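Local coordinates for L-methionine gamma-lyase (Fusobacterium nucleatum subsp. nucleatum, PDB 6LXU), which belongs to the Cys/Met metabolism family of pyridoxal phosphate-dependent enzymes and carries its cofactor covalently bound, at residues I84-S95 and I235-A246. Residues are numbered along the deposited sequence; the frame is centred on the assembly and turned at random. Where two conformers were deposited one is given.
Sequences IAMSSGMGAISS and IRFVGLKDMTGA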
# COMPACT_ATOMS: atom_id res chain seq x y z
N ILE A 84 19.01 1.46 12.47
CA ILE A 84 19.05 1.72 11.03
C ILE A 84 18.25 0.62 10.35
O ILE A 84 18.40 -0.55 10.68
CB ILE A 84 20.47 1.69 10.46
CG1 ILE A 84 21.49 2.34 11.39
CG2 ILE A 84 20.50 2.36 9.10
CD1 ILE A 84 22.88 2.06 10.92
N ALA A 85 17.42 1.01 9.38
CA ALA A 85 16.62 0.06 8.61
C ALA A 85 17.12 -0.06 7.18
O ALA A 85 17.57 0.92 6.58
CB ALA A 85 15.17 0.48 8.61
N MET A 86 17.00 -1.27 6.66
CA MET A 86 17.38 -1.61 5.29
C MET A 86 16.31 -2.50 4.68
O MET A 86 15.47 -3.05 5.37
CB MET A 86 18.74 -2.33 5.25
CG MET A 86 19.92 -1.51 5.74
SD MET A 86 20.05 -1.41 7.54
CE MET A 86 21.66 -0.64 7.64
N SER A 87 16.41 -2.69 3.37
CA SER A 87 15.41 -3.44 2.61
C SER A 87 15.61 -4.95 2.60
O SER A 87 14.87 -5.65 1.90
CB SER A 87 15.30 -2.89 1.20
OG SER A 87 16.53 -3.03 0.55
N SER A 88 16.56 -5.47 3.39
CA SER A 88 16.60 -6.90 3.72
C SER A 88 17.56 -7.09 4.87
O SER A 88 18.40 -6.22 5.15
CB SER A 88 17.07 -7.76 2.54
OG SER A 88 18.45 -7.54 2.26
N GLY A 89 17.48 -8.24 5.52
CA GLY A 89 18.51 -8.67 6.46
C GLY A 89 19.90 -8.66 5.85
O GLY A 89 20.86 -8.18 6.47
N MET A 90 20.03 -9.17 4.62
CA MET A 90 21.34 -9.12 3.97
C MET A 90 21.77 -7.68 3.72
O MET A 90 22.98 -7.39 3.73
CB MET A 90 21.38 -9.95 2.68
CG MET A 90 21.24 -11.44 2.90
SD MET A 90 22.28 -12.13 4.19
CE MET A 90 23.93 -11.74 3.60
N GLY A 91 20.82 -6.77 3.51
CA GLY A 91 21.13 -5.35 3.45
C GLY A 91 21.69 -4.79 4.75
O GLY A 91 22.62 -3.98 4.74
N ALA A 92 21.10 -5.20 5.88
CA ALA A 92 21.61 -4.80 7.19
C ALA A 92 23.02 -5.34 7.41
O ALA A 92 23.92 -4.60 7.85
CB ALA A 92 20.67 -5.29 8.28
N ILE A 93 23.21 -6.62 7.12
CA ILE A 93 24.51 -7.29 7.33
C ILE A 93 25.59 -6.70 6.43
O ILE A 93 26.67 -6.29 6.92
CB ILE A 93 24.35 -8.81 7.12
CG1 ILE A 93 23.51 -9.41 8.26
CG2 ILE A 93 25.69 -9.53 7.04
CD1 ILE A 93 22.89 -10.75 7.90
N SER A 94 25.32 -6.62 5.13
CA SER A 94 26.31 -6.11 4.19
C SER A 94 26.60 -4.63 4.42
O SER A 94 27.77 -4.22 4.39
CB SER A 94 25.90 -6.37 2.73
OG SER A 94 24.70 -5.71 2.39
N SER A 95 25.58 -3.81 4.66
CA SER A 95 25.83 -2.40 4.90
C SER A 95 26.77 -2.20 6.09
O SER A 95 27.65 -1.35 6.06
CB SER A 95 24.55 -1.63 5.19
OG SER A 95 23.66 -1.61 4.08
N ILE A 235 27.31 3.61 9.44
CA ILE A 235 26.58 2.57 8.68
C ILE A 235 25.52 3.22 7.78
O ILE A 235 25.37 2.84 6.61
CB ILE A 235 26.01 1.51 9.61
CG1 ILE A 235 27.13 0.76 10.34
CG2 ILE A 235 25.14 0.51 8.83
CD1 ILE A 235 26.66 -0.07 11.50
N ARG A 236 24.82 4.23 8.29
CA ARG A 236 23.81 4.94 7.51
C ARG A 236 24.42 5.72 6.35
O ARG A 236 23.96 5.62 5.21
CB ARG A 236 23.03 5.91 8.39
CG ARG A 236 21.97 6.73 7.66
CD ARG A 236 21.37 7.80 8.55
NE ARG A 236 20.66 7.20 9.68
CZ ARG A 236 19.42 6.73 9.66
NH1 ARG A 236 18.67 6.83 8.55
NH2 ARG A 236 18.92 6.19 10.75
N PHE A 237 25.41 6.56 6.65
CA PHE A 237 25.92 7.51 5.67
C PHE A 237 27.04 6.99 4.78
O PHE A 237 27.44 7.69 3.85
CB PHE A 237 26.33 8.82 6.37
CG PHE A 237 25.17 9.56 7.00
CD1 PHE A 237 24.03 9.88 6.27
CD2 PHE A 237 25.22 9.95 8.33
CE1 PHE A 237 22.97 10.58 6.85
CE2 PHE A 237 24.17 10.66 8.90
CZ PHE A 237 23.04 10.97 8.17
N VAL A 238 27.53 5.78 5.05
CA VAL A 238 28.52 5.13 4.19
C VAL A 238 27.93 3.85 3.61
O VAL A 238 27.66 3.77 2.39
CB VAL A 238 29.85 4.87 4.93
CG1 VAL A 238 30.84 4.17 4.01
CG2 VAL A 238 30.44 6.18 5.46
N GLY A 239 27.70 2.87 4.46
CA GLY A 239 27.23 1.56 4.02
C GLY A 239 25.93 1.61 3.26
O GLY A 239 25.84 1.18 2.10
N LEU A 240 24.90 2.16 3.89
CA LEU A 240 23.58 2.25 3.26
C LEU A 240 23.57 3.28 2.13
O LEU A 240 23.10 2.99 1.02
CB LEU A 240 22.53 2.59 4.31
CG LEU A 240 21.12 2.91 3.82
CD1 LEU A 240 20.49 1.78 3.02
CD2 LEU A 240 20.22 3.26 5.00
N LYS A 241 24.09 4.47 2.39
CA LYS A 241 23.97 5.57 1.43
C LYS A 241 24.61 5.23 0.08
O LYS A 241 24.04 5.52 -0.98
CB LYS A 241 24.59 6.86 1.98
CG LYS A 241 24.31 8.08 1.11
CD LYS A 241 24.87 9.37 1.71
CE LYS A 241 26.35 9.56 1.44
NZ LYS A 241 26.59 10.12 0.09
N ASP A 242 25.82 4.66 0.14
CA ASP A 242 26.67 4.50 -1.04
C ASP A 242 27.01 3.06 -1.38
O ASP A 242 27.18 2.77 -2.58
CB ASP A 242 28.00 5.24 -0.84
CG ASP A 242 27.86 6.75 -0.62
OD1 ASP A 242 26.88 7.33 -1.07
OD2 ASP A 242 28.79 7.34 -0.02
N MET A 243 27.17 2.18 -0.41
CA MET A 243 27.76 0.89 -0.73
C MET A 243 26.78 -0.25 -0.92
O MET A 243 27.14 -1.25 -1.53
CB MET A 243 28.81 0.56 0.30
CG MET A 243 29.82 1.69 0.44
SD MET A 243 31.21 1.32 1.51
CE MET A 243 32.13 0.14 0.53
N THR A 244 25.54 -0.09 -0.45
CA THR A 244 24.49 -1.06 -0.74
C THR A 244 23.24 -0.41 -1.32
O THR A 244 22.53 -1.06 -2.09
CB THR A 244 24.07 -1.86 0.49
OG1 THR A 244 23.36 -0.99 1.38
CG2 THR A 244 25.26 -2.50 1.19
N GLY A 245 22.91 0.81 -0.92
CA GLY A 245 21.64 1.38 -1.33
C GLY A 245 20.43 0.53 -0.98
O GLY A 245 19.42 0.59 -1.67
N ALA A 246 20.51 -0.24 0.11
CA ALA A 246 19.41 -1.13 0.49
C ALA A 246 18.35 -0.36 1.28
O ALA A 246 18.14 -0.58 2.47
CB ALA A 246 19.96 -2.30 1.28
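With OG of Ser95 rotated beside its own backbone N (chi1 -65°) and OG1 of Thr244 set between its backbone N and carbonyl carbon (chi1 70°), the two hydroxyls face each other where helix 89-100 crosses helix 229-244. Ser95 OG and Thr244 OG1 lie 2.8 Å apart. Ser95 OG donates to Gly91 O, one turn back, which also receives Ser95 N from the other face of its plane; Thr244 OG1 in turn accepts from Ala246 N, an ST turn at the helix end. Ser95 is a knob in the hole formed by Ile235, Gly239, Leu240 and Thr244. Because Gly239 lacks a side chain, the backbones come close, with a CA-H...O contact of 3.6 Å from Gly239 CA to Ser95 O. Farther along, Ala246 CB packs 3.9 Å from Gly91 CA, and Ser87 N donates to Ala246 O at 2.9 Å.

Strand 82-86 supplies the apolar side. In the conformer described, Ile84 CD1 abuts CB and CG2 of Ile235, though a second conformer makes the exact closeness doubtful, while Met86 lays CE across Ile235 CG2 at 3.9 Å. Ile84 CG2 lies over one face of the Arg236 guanidinium, whose nitrogens are held by Glu71 and Leu62 O.

Gly89 N and Met90 N bind the phosphate of the modified residue LLP at position 212, and Ser88 OG meets Gly245 O of the second subunit. The buried hydroxyl pair and close glycine packing thus probably help to hold the helix whose N-terminal end meets the phosphate against helix 229-244, beside the subunit interface.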